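D-mandelate dehydrogenase (Rhodotorula graminis, PDB 2W2K) probably catalyses the NAD(P)-dependent interconversion of D-mandelate and its 2-keto acid, as a member of the D-isomer specific 2-hydroxyacid dehydrogenase family. Local coordinates at residues A121-L126 / H298-T303; S127-A132 / H159-H164; G167-G172 / D212-L217; D222-S227 / S250-T255. All coordinates share one frame; numbering follows the deposited sequence.

Interaction 1: A121-L126 / H298-T303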
# COMPACT_ATOMS: atom_id res chain seq x y z
N ALA B 121 -6.39 -4.97 -1.27
CA ALA B 121 -5.99 -5.20 -2.67
C ALA B 121 -5.04 -4.10 -3.21
O ALA B 121 -4.06 -4.41 -3.93
CB ALA B 121 -7.24 -5.35 -3.58
N LEU B 122 -5.30 -2.84 -2.85
CA LEU B 122 -4.42 -1.71 -3.23
C LEU B 122 -3.01 -1.87 -2.63
O LEU B 122 -2.01 -1.59 -3.32
CB LEU B 122 -5.02 -0.33 -2.84
CG LEU B 122 -4.42 0.88 -3.62
CD1 LEU B 122 -4.95 0.92 -5.07
CD2 LEU B 122 -4.72 2.19 -2.89
N TYR B 123 -2.92 -2.32 -1.37
CA TYR B 123 -1.64 -2.68 -0.74
C TYR B 123 -0.84 -3.74 -1.55
O TYR B 123 0.37 -3.58 -1.80
CB TYR B 123 -1.89 -3.16 0.72
CG TYR B 123 -0.71 -3.83 1.42
CD1 TYR B 123 0.21 -3.07 2.17
CD2 TYR B 123 -0.53 -5.22 1.37
CE1 TYR B 123 1.29 -3.70 2.84
CE2 TYR B 123 0.56 -5.85 2.03
CZ TYR B 123 1.46 -5.08 2.75
OH TYR B 123 2.53 -5.69 3.42
N LEU B 124 -1.52 -4.82 -1.95
CA LEU B 124 -0.86 -5.88 -2.76
C LEU B 124 -0.41 -5.36 -4.14
O LEU B 124 0.67 -5.74 -4.63
CB LEU B 124 -1.77 -7.09 -2.92
CG LEU B 124 -2.24 -7.85 -1.65
CD1 LEU B 124 -3.24 -8.93 -2.04
CD2 LEU B 124 -1.01 -8.44 -0.89
N ILE B 125 -1.22 -4.49 -4.76
CA ILE B 125 -0.85 -3.83 -6.06
C ILE B 125 0.43 -2.98 -5.93
O ILE B 125 1.36 -3.09 -6.76
CB ILE B 125 -2.04 -2.98 -6.67
CG1 ILE B 125 -3.19 -3.90 -7.11
CG2 ILE B 125 -1.57 -2.14 -7.89
CD1 ILE B 125 -4.56 -3.16 -7.44
N LEU B 126 0.48 -2.14 -4.89
CA LEU B 126 1.70 -1.40 -4.58
C LEU B 126 2.89 -2.36 -4.33
O LEU B 126 3.96 -2.16 -4.90
CB LEU B 126 1.48 -0.42 -3.40
CG LEU B 126 0.61 0.82 -3.69
CD1 LEU B 126 -0.03 1.42 -2.40
CD2 LEU B 126 1.38 1.91 -4.45
N HIS B 298 9.89 -12.77 -4.85
CA HIS B 298 8.90 -11.71 -5.09
C HIS B 298 7.41 -12.12 -4.96
O HIS B 298 6.54 -11.61 -5.70
CB HIS B 298 9.19 -11.05 -6.46
CG HIS B 298 10.53 -10.37 -6.55
ND1 HIS B 298 10.98 -9.45 -5.63
CD2 HIS B 298 11.51 -10.47 -7.48
CE1 HIS B 298 12.18 -9.02 -5.98
NE2 HIS B 298 12.52 -9.62 -7.11
N VAL B 299 7.10 -13.02 -4.03
CA VAL B 299 5.68 -13.35 -3.77
C VAL B 299 5.24 -12.77 -2.40
O VAL B 299 5.79 -13.12 -1.35
CB VAL B 299 5.40 -14.89 -3.82
CG1 VAL B 299 3.89 -15.20 -3.68
CG2 VAL B 299 5.92 -15.52 -5.12
N THR B 300 4.26 -11.86 -2.44
CA THR B 300 3.69 -11.23 -1.24
C THR B 300 2.56 -12.14 -0.71
O THR B 300 1.63 -12.50 -1.45
CB THR B 300 3.14 -9.77 -1.53
OG1 THR B 300 4.17 -8.93 -2.09
CG2 THR B 300 2.55 -9.12 -0.26
N LEU B 301 2.66 -12.52 0.57
CA LEU B 301 1.71 -13.48 1.19
C LEU B 301 1.15 -12.96 2.53
O LEU B 301 1.91 -12.64 3.44
CB LEU B 301 2.39 -14.86 1.39
CG LEU B 301 2.96 -15.53 0.11
CD1 LEU B 301 4.13 -16.48 0.41
CD2 LEU B 301 1.86 -16.19 -0.70
N THR B 302 -0.18 -12.87 2.64
CA THR B 302 -0.85 -12.41 3.89
C THR B 302 -1.87 -13.46 4.44
O THR B 302 -2.33 -14.34 3.69
CB THR B 302 -1.48 -10.97 3.73
OG1 THR B 302 -2.32 -10.91 2.56
CG2 THR B 302 -0.38 -9.91 3.61
N THR B 303 -2.20 -13.40 5.73
CA THR B 303 -3.10 -14.37 6.39
C THR B 303 -4.63 -14.09 6.25
O THR B 303 -5.35 -14.01 7.27
CB THR B 303 -2.74 -14.55 7.93
OG1 THR B 303 -2.95 -13.31 8.63
CG2 THR B 303 -1.29 -14.99 8.12
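Leu-124 and Thr-300 cross obliquely and meet methyl to methyl, with Leu-124 CD2 3.7 Å from Thr-300 CG2. The leucine leaves its helix with CG beside the backbone N (chi1 -60°), so that its branched end leans over to the strand although CB does not head there. Thr-300 points toward the helix; its CG2 lies anti to the backbone N and forms the apolar half of the contact, while OG1, on the other branch, hydrogen-bonds to Ser-127 OG one helical turn on from Tyr-123. Thr-302 also turns to the helix, but its OG1 is held by Asp-281, an NAD(+)-binding residue, and stays 4.4 Å from Leu-124 CD2. The Tyr-123 ring approaches the CG2 methyls of Thr-300 and Thr-302 obliquely and loosely, and its OH hydrogen-bonds to an acidic side chain of the neighbouring subunit. No hydrogen bond joins 121-126 to 298-303, so only van der Waals contact links them directly. Helix 114-130 thus lies against strand 299-301, an outermost strand of the parallel Rossmann sheet whose next strand is 275-280; Ala-121 and Ile-125 pack on helix 173-185, and Val-299 and Leu-301 on helix 291-294.

Interaction 2: S127-A132 / H159-H164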
# COMPACT_ATOMS: atom_id res chain seq x y z
N SER B 127 2.68 -3.40 -3.51
CA SER B 127 3.76 -4.38 -3.25
C SER B 127 4.37 -5.04 -4.51
O SER B 127 5.60 -5.14 -4.62
CB SER B 127 3.29 -5.46 -2.23
OG SER B 127 4.39 -6.27 -1.83
N VAL B 128 3.52 -5.49 -5.44
CA VAL B 128 4.01 -6.22 -6.63
C VAL B 128 4.70 -5.30 -7.66
O VAL B 128 5.58 -5.77 -8.41
CB VAL B 128 2.90 -7.13 -7.30
CG1 VAL B 128 2.39 -8.23 -6.31
CG2 VAL B 128 1.72 -6.33 -7.88
N PHE B 129 4.31 -4.03 -7.71
CA PHE B 129 4.96 -3.05 -8.61
C PHE B 129 6.33 -2.60 -8.06
O PHE B 129 7.27 -2.40 -8.83
CB PHE B 129 4.06 -1.82 -8.88
CG PHE B 129 3.16 -1.96 -10.11
CD1 PHE B 129 1.80 -2.29 -9.97
CD2 PHE B 129 3.66 -1.72 -11.42
CE1 PHE B 129 0.96 -2.40 -11.10
CE2 PHE B 129 2.84 -1.84 -12.56
CZ PHE B 129 1.48 -2.19 -12.40
N ARG B 130 6.44 -2.49 -6.73
CA ARG B 130 7.61 -1.88 -6.04
C ARG B 130 8.64 -2.89 -5.45
O ARG B 130 9.74 -2.50 -5.02
CB ARG B 130 7.10 -0.90 -4.96
CG ARG B 130 6.20 0.25 -5.55
CD ARG B 130 6.95 1.13 -6.66
NE ARG B 130 8.11 1.75 -6.02
CZ ARG B 130 8.09 2.90 -5.34
NH1 ARG B 130 6.98 3.65 -5.29
NH2 ARG B 130 9.20 3.29 -4.70
N LEU B 131 8.26 -4.17 -5.46
CA LEU B 131 9.04 -5.27 -4.84
C LEU B 131 9.31 -5.02 -3.33
O LEU B 131 10.40 -5.26 -2.81
CB LEU B 131 10.35 -5.56 -5.65
CG LEU B 131 10.11 -5.73 -7.17
CD1 LEU B 131 11.43 -5.84 -7.94
CD2 LEU B 131 9.17 -6.92 -7.47
N ALA B 132 8.27 -4.54 -2.64
CA ALA B 132 8.40 -4.12 -1.23
C ALA B 132 8.55 -5.29 -0.26
O ALA B 132 9.19 -5.17 0.80
CB ALA B 132 7.21 -3.24 -0.84
N HIS B 159 8.64 -0.47 -10.86
CA HIS B 159 7.91 0.53 -11.68
C HIS B 159 6.80 1.29 -10.91
O HIS B 159 6.21 0.70 -9.98
CB HIS B 159 7.26 -0.18 -12.90
CG HIS B 159 8.14 -0.26 -14.11
ND1 HIS B 159 8.78 -1.42 -14.49
CD2 HIS B 159 8.48 0.67 -15.03
CE1 HIS B 159 9.49 -1.20 -15.59
NE2 HIS B 159 9.33 0.07 -15.93
N ASN B 160 6.51 2.56 -11.26
CA ASN B 160 5.26 3.21 -10.75
C ASN B 160 4.02 2.57 -11.39
O ASN B 160 4.02 2.31 -12.61
CB ASN B 160 5.22 4.73 -11.02
CG ASN B 160 6.32 5.51 -10.30
OD1 ASN B 160 6.72 5.18 -9.18
ND2 ASN B 160 6.80 6.59 -10.94
N PRO B 161 2.95 2.28 -10.59
CA PRO B 161 1.68 1.87 -11.23
C PRO B 161 1.16 2.88 -12.29
O PRO B 161 0.53 2.46 -13.30
CB PRO B 161 0.71 1.75 -10.02
CG PRO B 161 1.63 1.39 -8.83
CD PRO B 161 2.87 2.26 -9.10
N ARG B 162 1.43 4.18 -12.08
CA ARG B 162 0.95 5.27 -12.95
C ARG B 162 1.17 4.94 -14.44
O ARG B 162 2.29 4.61 -14.84
CB ARG B 162 1.64 6.61 -12.61
CG ARG B 162 1.07 7.82 -13.39
CD ARG B 162 1.69 9.12 -12.86
NE ARG B 162 1.38 10.26 -13.71
N GLY B 163 0.09 5.04 -15.22
CA GLY B 163 0.12 4.88 -16.70
C GLY B 163 0.11 3.44 -17.19
O GLY B 163 0.02 3.19 -18.40
N HIS B 164 0.19 2.48 -16.26
CA HIS B 164 0.10 1.04 -16.60
C HIS B 164 -1.35 0.56 -16.50
O HIS B 164 -2.19 1.22 -15.88
CB HIS B 164 0.99 0.18 -15.69
CG HIS B 164 2.47 0.44 -15.86
ND1 HIS B 164 3.14 1.42 -15.15
CD2 HIS B 164 3.40 -0.17 -16.64
CE1 HIS B 164 4.42 1.41 -15.50
NE2 HIS B 164 4.59 0.47 -16.41
O HOH W 1 5.08 3.99 -7.33
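Arg-130 NH1 is gripped by two bonds: it donates to a water at 2.8 Å and to the backbone of the neighbouring subunit, which NH2 also reaches. The same water donates to Asn-160 OD1, so arginine and amide, lying side by side with their planes 74° apart, are joined through it, not directly. The bend of the arginine at chi2 sets its CD 3.4 Å from His-159 O, and a further bend at chi3 sets the direction of the guanidinium. One direct hydrogen bond ties the two backbones: His-159 N donates to Phe-129 O at 3.1 Å, almost straight at 169° but from above the carbonyl plane. It clips the 159-164 loop to the C-terminal end of helix 114-130, beside Leu-131, which leaves the helix with positive phi. Pro-161 to His-164 form a type II beta turn leading into strand 165-169 of the NAD-binding Rossmann domain, closed by His-164 N to Pro-161 O at 3.0 Å, with Gly-163 taking the positive phi. Against this turn lies the Phe-129 ring. Pro-161 CA sits over the centre of one face in a CH-pi contact, 4.0 Å from the centroid, and Pro-161 CG touches Phe-129 CD1. An alanine in place of Phe-129 would probably loosen the proline turn, since the ring that Pro-161 and His-164 pack on would be lost. Farther along the ring, CE2 lies over a face of the His-164 imidazole, 4.0 Å from its CG, the two planes meeting obliquely.

Interaction 3: G167-G172 / D212-L217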
# COMPACT_ATOMS: atom_id res chain seq x y z
N GLY B 167 -5.90 -4.89 -15.11
CA GLY B 167 -6.93 -5.77 -15.70
C GLY B 167 -7.83 -6.40 -14.65
O GLY B 167 -7.39 -7.30 -13.89
N ALA B 168 -9.08 -5.94 -14.60
CA ALA B 168 -10.04 -6.42 -13.60
C ALA B 168 -10.76 -7.67 -14.11
O ALA B 168 -11.40 -7.64 -15.16
CB ALA B 168 -11.05 -5.34 -13.29
N VAL B 169 -10.65 -8.76 -13.34
CA VAL B 169 -11.44 -9.98 -13.57
C VAL B 169 -12.61 -9.88 -12.58
O VAL B 169 -12.42 -10.11 -11.36
CB VAL B 169 -10.59 -11.26 -13.32
CG1 VAL B 169 -11.49 -12.57 -13.37
CG2 VAL B 169 -9.45 -11.33 -14.34
N GLY B 170 -13.78 -9.51 -13.10
CA GLY B 170 -14.94 -9.13 -12.27
C GLY B 170 -14.98 -7.63 -12.04
O GLY B 170 -13.93 -7.02 -11.83
N LEU B 171 -16.17 -7.01 -12.10
CA LEU B 171 -16.30 -5.56 -11.80
C LEU B 171 -17.53 -5.28 -10.90
O LEU B 171 -18.34 -4.37 -11.15
CB LEU B 171 -16.28 -4.68 -13.07
CG LEU B 171 -16.13 -3.14 -12.89
CD1 LEU B 171 -14.84 -2.78 -12.08
CD2 LEU B 171 -16.17 -2.34 -14.22
N GLY B 172 -17.62 -6.07 -9.82
CA GLY B 172 -18.62 -5.92 -8.77
C GLY B 172 -18.26 -4.85 -7.75
O GLY B 172 -17.33 -4.05 -7.98
N ASP B 212 -14.13 -9.02 -24.34
CA ASP B 212 -15.09 -10.15 -24.41
C ASP B 212 -14.66 -11.46 -23.73
O ASP B 212 -15.52 -12.27 -23.36
CB ASP B 212 -15.48 -10.46 -25.86
CG ASP B 212 -16.07 -9.25 -26.59
OD1 ASP B 212 -16.90 -8.52 -25.99
OD2 ASP B 212 -15.70 -9.02 -27.75
N SER B 213 -13.35 -11.66 -23.58
CA SER B 213 -12.83 -12.93 -23.03
C SER B 213 -11.69 -12.76 -22.00
O SER B 213 -11.03 -11.71 -21.95
CB SER B 213 -12.34 -13.82 -24.18
OG SER B 213 -11.07 -13.38 -24.66
N LEU B 214 -11.45 -13.80 -21.21
CA LEU B 214 -10.36 -13.80 -20.21
C LEU B 214 -8.95 -13.78 -20.83
O LEU B 214 -8.04 -13.17 -20.26
CB LEU B 214 -10.49 -14.99 -19.25
CG LEU B 214 -11.69 -14.98 -18.29
CD1 LEU B 214 -11.99 -16.38 -17.80
CD2 LEU B 214 -11.42 -14.00 -17.12
N GLU B 215 -8.76 -14.47 -21.95
CA GLU B 215 -7.47 -14.38 -22.68
C GLU B 215 -7.17 -12.96 -23.24
O GLU B 215 -6.01 -12.51 -23.18
CB GLU B 215 -7.29 -15.51 -23.72
CG GLU B 215 -6.78 -16.83 -23.03
CD GLU B 215 -6.62 -18.02 -23.98
OE1 GLU B 215 -5.78 -17.96 -24.89
OE2 GLU B 215 -7.34 -19.03 -23.80
N GLU B 216 -8.19 -12.27 -23.74
CA GLU B 216 -8.07 -10.85 -24.12
C GLU B 216 -7.67 -9.94 -22.94
O GLU B 216 -6.77 -9.10 -23.04
CB GLU B 216 -9.40 -10.37 -24.75
CG GLU B 216 -9.65 -10.99 -26.13
CD GLU B 216 -11.04 -10.70 -26.70
OE1 GLU B 216 -11.86 -10.00 -26.05
OE2 GLU B 216 -11.29 -11.18 -27.84
N LEU B 217 -8.33 -10.15 -21.80
CA LEU B 217 -7.99 -9.42 -20.57
C LEU B 217 -6.55 -9.68 -20.14
O LEU B 217 -5.79 -8.73 -19.91
CB LEU B 217 -8.99 -9.77 -19.43
CG LEU B 217 -9.05 -8.99 -18.10
CD1 LEU B 217 -7.87 -9.33 -17.16
CD2 LEU B 217 -9.23 -7.44 -18.28
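With CG anti to the backbone N (chi1 -169°), Leu-217 sends both its methyls from the helix onto strand 165-169, while Leu-214, its CG beside the backbone N, swings its end over from a CB that is not aimed there. Val-169 answers with CG1 anti to its own N, which divides its two methyls between the leucines. The strand opens the Rossmann fold of the NAD-binding domain, and Gly-170 to Gly-172 after it belong to the glycine-rich turn of that fold, just ahead of the NAD(+)-binding Ala-173 and Ile-174. Gly-170 has backbone angles that would jam a CB against the preceding carbonyl, and Gly-172 is the N-cap of helix 173-185. Across the contact, Val-169 CG1 lies 4.0 Å from Leu-214 CD2, the side chains crossing at about a right angle, and Val-169 CG2 lies 3.8 Å from Leu-217 CD1, crossing obliquely. The other leucine methyl rests on bare backbone: Leu-217 CD2 is 3.8 Å from Gly-167 CA and equally near Ala-168 O. A side chain on Gly-167 would run into Leu-217 CD1, so the glycine permits this close approach of helix 214-220. The helix start is fixed by a capping box. Glu-216 N donates to Ser-213 OG at 3.2 Å with an angle of 163°, and Ser-213 N returns a weak bond to Glu-216 OE1. That same oxygen is met nearly along its C-O axis by Asp-212 N, at 3.0 Å.

Interaction 4: D222-S227 / S250-T255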
# COMPACT_ATOMS: atom_id res chain seq x y z
N ASP B 222 -0.94 -5.07 -17.27
CA ASP B 222 0.35 -5.01 -16.56
C ASP B 222 0.24 -5.63 -15.15
O ASP B 222 1.18 -6.29 -14.67
CB ASP B 222 0.88 -3.57 -16.49
CG ASP B 222 1.20 -2.99 -17.89
OD1 ASP B 222 2.10 -3.54 -18.57
OD2 ASP B 222 0.55 -2.00 -18.29
N CYS B 223 -0.92 -5.44 -14.52
CA CYS B 223 -1.27 -6.17 -13.28
C CYS B 223 -2.74 -6.63 -13.35
O CYS B 223 -3.64 -5.81 -13.60
CB CYS B 223 -1.07 -5.27 -12.05
SG CYS B 223 -1.28 -6.10 -10.40
N VAL B 224 -2.98 -7.92 -13.11
CA VAL B 224 -4.36 -8.47 -13.03
C VAL B 224 -4.89 -8.43 -11.57
O VAL B 224 -4.15 -8.77 -10.64
CB VAL B 224 -4.43 -9.91 -13.62
CG1 VAL B 224 -5.78 -10.61 -13.32
CG2 VAL B 224 -4.17 -9.91 -15.14
N SER B 225 -6.16 -8.00 -11.38
CA SER B 225 -6.81 -8.05 -10.05
C SER B 225 -8.00 -9.02 -10.08
O SER B 225 -8.99 -8.78 -10.80
CB SER B 225 -7.29 -6.66 -9.58
OG SER B 225 -8.05 -6.72 -8.36
N VAL B 226 -7.90 -10.11 -9.30
CA VAL B 226 -8.98 -11.14 -9.22
C VAL B 226 -9.99 -10.79 -8.11
O VAL B 226 -9.65 -10.79 -6.92
CB VAL B 226 -8.39 -12.59 -9.02
CG1 VAL B 226 -9.52 -13.67 -9.01
CG2 VAL B 226 -7.32 -12.93 -10.11
N SER B 227 -11.26 -10.54 -8.49
CA SER B 227 -12.36 -10.26 -7.53
C SER B 227 -13.71 -10.73 -8.10
O SER B 227 -14.45 -9.94 -8.71
CB SER B 227 -12.40 -8.75 -7.18
OG SER B 227 -13.34 -8.49 -6.12
N SER B 250 4.88 -9.61 -16.23
CA SER B 250 3.61 -9.07 -15.64
C SER B 250 3.39 -9.54 -14.18
O SER B 250 4.27 -10.23 -13.58
CB SER B 250 2.43 -9.44 -16.55
OG SER B 250 2.43 -10.84 -16.80
N ARG B 251 2.23 -9.18 -13.61
CA ARG B 251 1.96 -9.26 -12.16
C ARG B 251 0.50 -9.67 -11.92
O ARG B 251 -0.36 -9.37 -12.78
CB ARG B 251 2.22 -7.88 -11.50
CG ARG B 251 3.61 -7.28 -11.79
CD ARG B 251 3.65 -5.77 -11.54
NE ARG B 251 4.85 -5.17 -12.13
CZ ARG B 251 4.99 -4.84 -13.42
NH1 ARG B 251 4.01 -5.07 -14.32
NH2 ARG B 251 6.11 -4.27 -13.82
N ILE B 252 0.23 -10.36 -10.80
CA ILE B 252 -1.17 -10.71 -10.43
C ILE B 252 -1.44 -10.65 -8.91
O ILE B 252 -0.53 -10.96 -8.11
CB ILE B 252 -1.59 -12.10 -11.00
CG1 ILE B 252 -3.11 -12.35 -10.80
CG2 ILE B 252 -0.73 -13.23 -10.42
CD1 ILE B 252 -3.62 -13.53 -11.68
N VAL B 253 -2.64 -10.20 -8.52
CA VAL B 253 -3.07 -10.22 -7.09
C VAL B 253 -4.45 -10.91 -6.93
O VAL B 253 -5.30 -10.86 -7.84
CB VAL B 253 -3.08 -8.79 -6.42
CG1 VAL B 253 -1.73 -8.05 -6.63
CG2 VAL B 253 -4.24 -7.95 -6.89
N ASN B 254 -4.67 -11.55 -5.77
CA ASN B 254 -5.96 -12.23 -5.49
C ASN B 254 -6.47 -11.89 -4.08
O ASN B 254 -5.75 -12.14 -3.08
CB ASN B 254 -5.81 -13.77 -5.67
CG ASN B 254 -7.15 -14.53 -5.62
OD1 ASN B 254 -8.24 -13.94 -5.66
ND2 ASN B 254 -7.06 -15.86 -5.56
N THR B 255 -7.69 -11.32 -4.01
CA THR B 255 -8.37 -11.08 -2.73
C THR B 255 -9.73 -11.80 -2.64
O THR B 255 -10.49 -11.57 -1.69
CB THR B 255 -8.56 -9.57 -2.42
OG1 THR B 255 -9.34 -8.95 -3.47
CG2 THR B 255 -7.18 -8.87 -2.31
O HOH W 2 4.02 -5.09 -17.16
O HOH W 3 -8.05 -8.57 -5.98
O HOH W 4 -12.18 -9.27 -3.84
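Arg-251 runs alongside one carbonyl oxygen, that of Asp-222. Its CB lies 3.7 Å from Asp-222 O and 4.1 Å from Cys-223 SG; CG follows at 3.9 Å from the same Asp-222 O, and CD keeps beside it. The chain is extended from CG to NE, and NE passes Phe-129 of helix 114-130. At the tip, Arg-251 NH1 donates to Asp-222 O at 3.1 Å; the oxygen lies in the guanidinium plane, but NH1 stands above the carbonyl plane, and the bond is bent to 146°. Arg-251 N adds a weak bond, giving this oxygen two donors from one residue. NH1 also donates to a water that donates to Asp-222 OD1, while Asp-222 OD2 takes the backbone N of Val-165. An alanine at Arg-251 would remove the NH1 bond and the water link, and would probably leave the start of strand 223-226 less firmly held. Beyond it the ladder bonds are nearly linear: Val-224 N to Arg-251 O and Val-253 N to Val-224 O, both 3.0 Å, then Val-226 N to Val-253 O. Val-224 and Ile-252 lie side by side on one face, where Asn-254 OD1, held by Ala-256 N, approaches Val-226 CG1 to 3.6 Å; Cys-223 and Val-253 are on the other. Near the strands' C-terminal ends, waters connect Thr-255 OG1 with Ser-227 OG and with Ser-225 OG, itself bonded to Gln-175. These strands are parallel neighbours of a beta-alpha-beta unit of the Rossmann fold, ending, as such strands do, at the dinucleotide site, to which Thr-255 belongs.

Overall arrangement
All four contacts are buried within the NAD-binding domain, and none is a surface contact, though interaction 2 lies farthest from the chain's centre and includes partly exposed histidines. Interactions 1 and 2 share helix 114-130 and meet the neighbouring subunit; no other chain touches interactions 3 and 4. The chemistry follows position: interaction 4, within the sheet, is a backbone ladder, interactions 1 and 3 are apolar helix-to-strand packing, and interaction 2 mixes an aromatic ring, one backbone bond and water. Interactions 3 and 4 are zipped together where Gly-167 bonds to Cys-223 and Ser-225, and helix 114-130 reaches interaction 4 through Leu-124 on Val-253 and Phe-129 on Cys-223.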